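Local coordinates for protein alpha-1,2-mannosidase (Bacteroides thetaiotaomicron, PDB 2WW2) that is a calcium-dependent, inverting glycoside hydrolase of family GH92 that probably cleaves alpha-mannosides in this human gut symbiont, at residues A[522-527]-A[585-590]. Numbering follows the deposited sequence.
Sequences WTWSVF and QPVQHA
Pro586 lays its CG over the middle of the Trp522 indole, 3.8 Å from the centroid of the five-membered ring and 13° off its normal, a CH-pi contact. Pro586 CB continues the cover toward the six-membered ring, 3.9 Å from Trp522 CE3, and also touches Ser525 CB. A second patch joins Val587 CG1 to Trp524 CD1, 3.6 Å away. In the third, Phe527 turns the CD2 edge of its ring to one face of His589, an edge-to-face pair with centroids 5.2 Å apart and planes at 76°. His589 CG sits between its backbone N and carbonyl carbon (chi1 72°), on a side chain that leaves the backbone toward 522-527, where the ring meets Phe527. Trp524 O lies near the imidazole plane, 3.0 Å from both CE1 and NE2 of His589. Type I turns from Trp522 to Ser525 and from Val587 to Ala590 shape the two loops. Farther out, Trp522 NE1 donates a hydrogen bond to Thr515 O, and Trp524 packs on helices 530-537 and 540-551. An alanine in place of Trp522 would probably open a gap beside Pro586 and leave Thr515 O without its indole donor. Aromatic and aliphatic packing thus chiefly holds these interhelical loops of the catalytic domain together; no clear direct hydrogen bond crosses, and a water hydrogen-bonded to buried His589 NE2 donates weakly to Val526 O.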
loop_
_atom_site.group_PDB
_atom_site.type_symbol
_atom_site.label_atom_id
_atom_site.label_comp_id
_atom_site.label_asym_id
_atom_site.label_seq_id
_atom_site.Cartn_x
_atom_site.Cartn_y
_atom_site.Cartn_z
ATOM N N TRP A 522 0.215 -19.327 0.296
ATOM C CA TRP A 522 0.124 -20.763 -0.020
ATOM C C TRP A 522 1.475 -21.480 -0.061
ATOM O O TRP A 522 1.552 -22.709 0.100
ATOM C CB TRP A 522 -0.700 -20.977 -1.305
ATOM C CG TRP A 522 -2.165 -20.898 -1.001
ATOM C CD1 TRP A 522 -2.978 -19.798 -1.117
ATOM C CD2 TRP A 522 -2.977 -21.947 -0.459
ATOM N NE1 TRP A 522 -4.260 -20.114 -0.701
ATOM C CE2 TRP A 522 -4.277 -21.424 -0.283
ATOM C CE3 TRP A 522 -2.724 -23.289 -0.095
ATOM C CZ2 TRP A 522 -5.332 -22.195 0.234
ATOM C CZ3 TRP A 522 -3.764 -24.044 0.406
ATOM C CH2 TRP A 522 -5.058 -23.499 0.566
ATOM N N THR A 523 2.548 -20.716 -0.236
ATOM C CA THR A 523 3.890 -21.300 -0.232
ATOM C C THR A 523 4.211 -21.977 1.111
ATOM O O THR A 523 5.011 -22.904 1.164
ATOM C CB THR A 523 4.951 -20.249 -0.622
ATOM O OG1 THR A 523 4.758 -19.901 -1.999
ATOM C CG2 THR A 523 6.398 -20.793 -0.439
ATOM N N TRP A 524 3.553 -21.546 2.184
ATOM C CA TRP A 524 3.790 -22.128 3.514
ATOM C C TRP A 524 2.967 -23.370 3.817
ATOM O O TRP A 524 3.110 -23.978 4.882
ATOM C CB TRP A 524 3.525 -21.069 4.594
ATOM C CG TRP A 524 4.433 -19.898 4.392
ATOM C CD1 TRP A 524 4.116 -18.703 3.795
ATOM C CD2 TRP A 524 5.824 -19.826 4.722
ATOM N NE1 TRP A 524 5.228 -17.893 3.757
ATOM C CE2 TRP A 524 6.285 -18.554 4.316
ATOM C CE3 TRP A 524 6.720 -20.706 5.335
ATOM C CZ2 TRP A 524 7.599 -18.139 4.505
ATOM C CZ3 TRP A 524 8.039 -20.293 5.513
ATOM C CH2 TRP A 524 8.460 -19.013 5.104
ATOM N N SER A 525 2.089 -23.746 2.894
ATOM C CA SER A 525 1.138 -24.829 3.156
ATOM C C SER A 525 1.788 -26.206 2.998
ATOM O O SER A 525 1.391 -27.010 2.134
ATOM C CB SER A 525 -0.101 -24.700 2.249
ATOM O OG SER A 525 -1.124 -25.583 2.665
ATOM N N VAL A 526 2.792 -26.468 3.835
ATOM C CA VAL A 526 3.487 -27.753 3.826
ATOM C C VAL A 526 3.735 -28.150 5.282
ATOM O O VAL A 526 4.869 -28.254 5.728
ATOM C CB VAL A 526 4.831 -27.667 3.055
ATOM C CG1 VAL A 526 5.416 -29.075 2.798
ATOM C CG2 VAL A 526 4.628 -26.938 1.720
ATOM N N PHE A 527 2.674 -28.365 6.033
ATOM C CA PHE A 527 2.867 -28.609 7.455
ATOM C C PHE A 527 3.272 -30.039 7.800
ATOM O O PHE A 527 3.697 -30.288 8.908
ATOM C CB PHE A 527 1.661 -28.149 8.282
ATOM C CG PHE A 527 0.405 -28.017 7.494
ATOM C CD1 PHE A 527 -0.445 -29.103 7.351
ATOM C CD2 PHE A 527 0.076 -26.817 6.898
ATOM C CE1 PHE A 527 -1.609 -28.985 6.621
ATOM C CE2 PHE A 527 -1.108 -26.690 6.150
ATOM C CZ PHE A 527 -1.940 -27.783 6.024
ATOM N N GLN A 585 -5.725 -19.131 6.158
ATOM C CA GLN A 585 -5.595 -20.545 6.526
ATOM C C GLN A 585 -4.206 -21.166 6.303
ATOM O O GLN A 585 -3.636 -21.747 7.230
ATOM C CB GLN A 585 -6.713 -21.374 5.860
ATOM C CG GLN A 585 -8.104 -21.224 6.526
ATOM C CD GLN A 585 -8.815 -19.909 6.174
ATOM O OE1 GLN A 585 -8.333 -19.116 5.370
ATOM N NE2 GLN A 585 -9.967 -19.689 6.777
ATOM N N PRO A 586 -3.657 -21.067 5.078
ATOM C CA PRO A 586 -2.374 -21.720 4.853
ATOM C C PRO A 586 -1.200 -21.144 5.657
ATOM O O PRO A 586 -0.132 -21.744 5.645
ATOM C CB PRO A 586 -2.137 -21.527 3.345
ATOM C CG PRO A 586 -2.977 -20.327 2.988
ATOM C CD PRO A 586 -4.201 -20.490 3.832
ATOM N N VAL A 587 -1.366 -19.994 6.312
ATOM C CA VAL A 587 -0.294 -19.502 7.187
ATOM C C VAL A 587 -0.663 -19.481 8.676
ATOM O O VAL A 587 0.103 -18.958 9.471
ATOM C CB VAL A 587 0.270 -18.118 6.761
ATOM C CG1 VAL A 587 0.986 -18.230 5.425
ATOM C CG2 VAL A 587 -0.828 -17.075 6.725
ATOM N N GLN A 588 -1.796 -20.068 9.062
ATOM C CA GLN A 588 -2.163 -20.125 10.495
ATOM C C GLN A 588 -1.064 -20.772 11.366
ATOM O O GLN A 588 -0.861 -20.388 12.509
ATOM C CB GLN A 588 -3.481 -20.884 10.698
ATOM C CG GLN A 588 -4.712 -20.070 10.311
ATOM C CD GLN A 588 -6.014 -20.870 10.401
ATOM O OE1 GLN A 588 -6.029 -22.013 10.879
ATOM N NE2 GLN A 588 -7.109 -20.262 9.953
ATOM N N HIS A 589 -0.372 -21.757 10.814
ATOM C CA HIS A 589 0.681 -22.479 11.541
ATOM C C HIS A 589 2.048 -21.801 11.445
ATOM O O HIS A 589 2.985 -22.199 12.128
ATOM C CB HIS A 589 0.824 -23.877 10.954
ATOM C CG HIS A 589 1.469 -23.882 9.602
ATOM N ND1 HIS A 589 0.832 -23.414 8.473
ATOM C CD2 HIS A 589 2.708 -24.254 9.206
ATOM C CE1 HIS A 589 1.645 -23.513 7.434
ATOM N NE2 HIS A 589 2.792 -24.017 7.854
ATOM N N ALA A 590 2.175 -20.777 10.600
ATOM C CA ALA A 590 3.518 -20.347 10.176
ATOM C C ALA A 590 4.391 -19.779 11.297
ATOM O O ALA A 590 5.607 -19.970 11.300
ATOM C CB ALA A 590 3.432 -19.372 8.997
HETATM O O HOH W 1 5.166 -25.245 6.480
#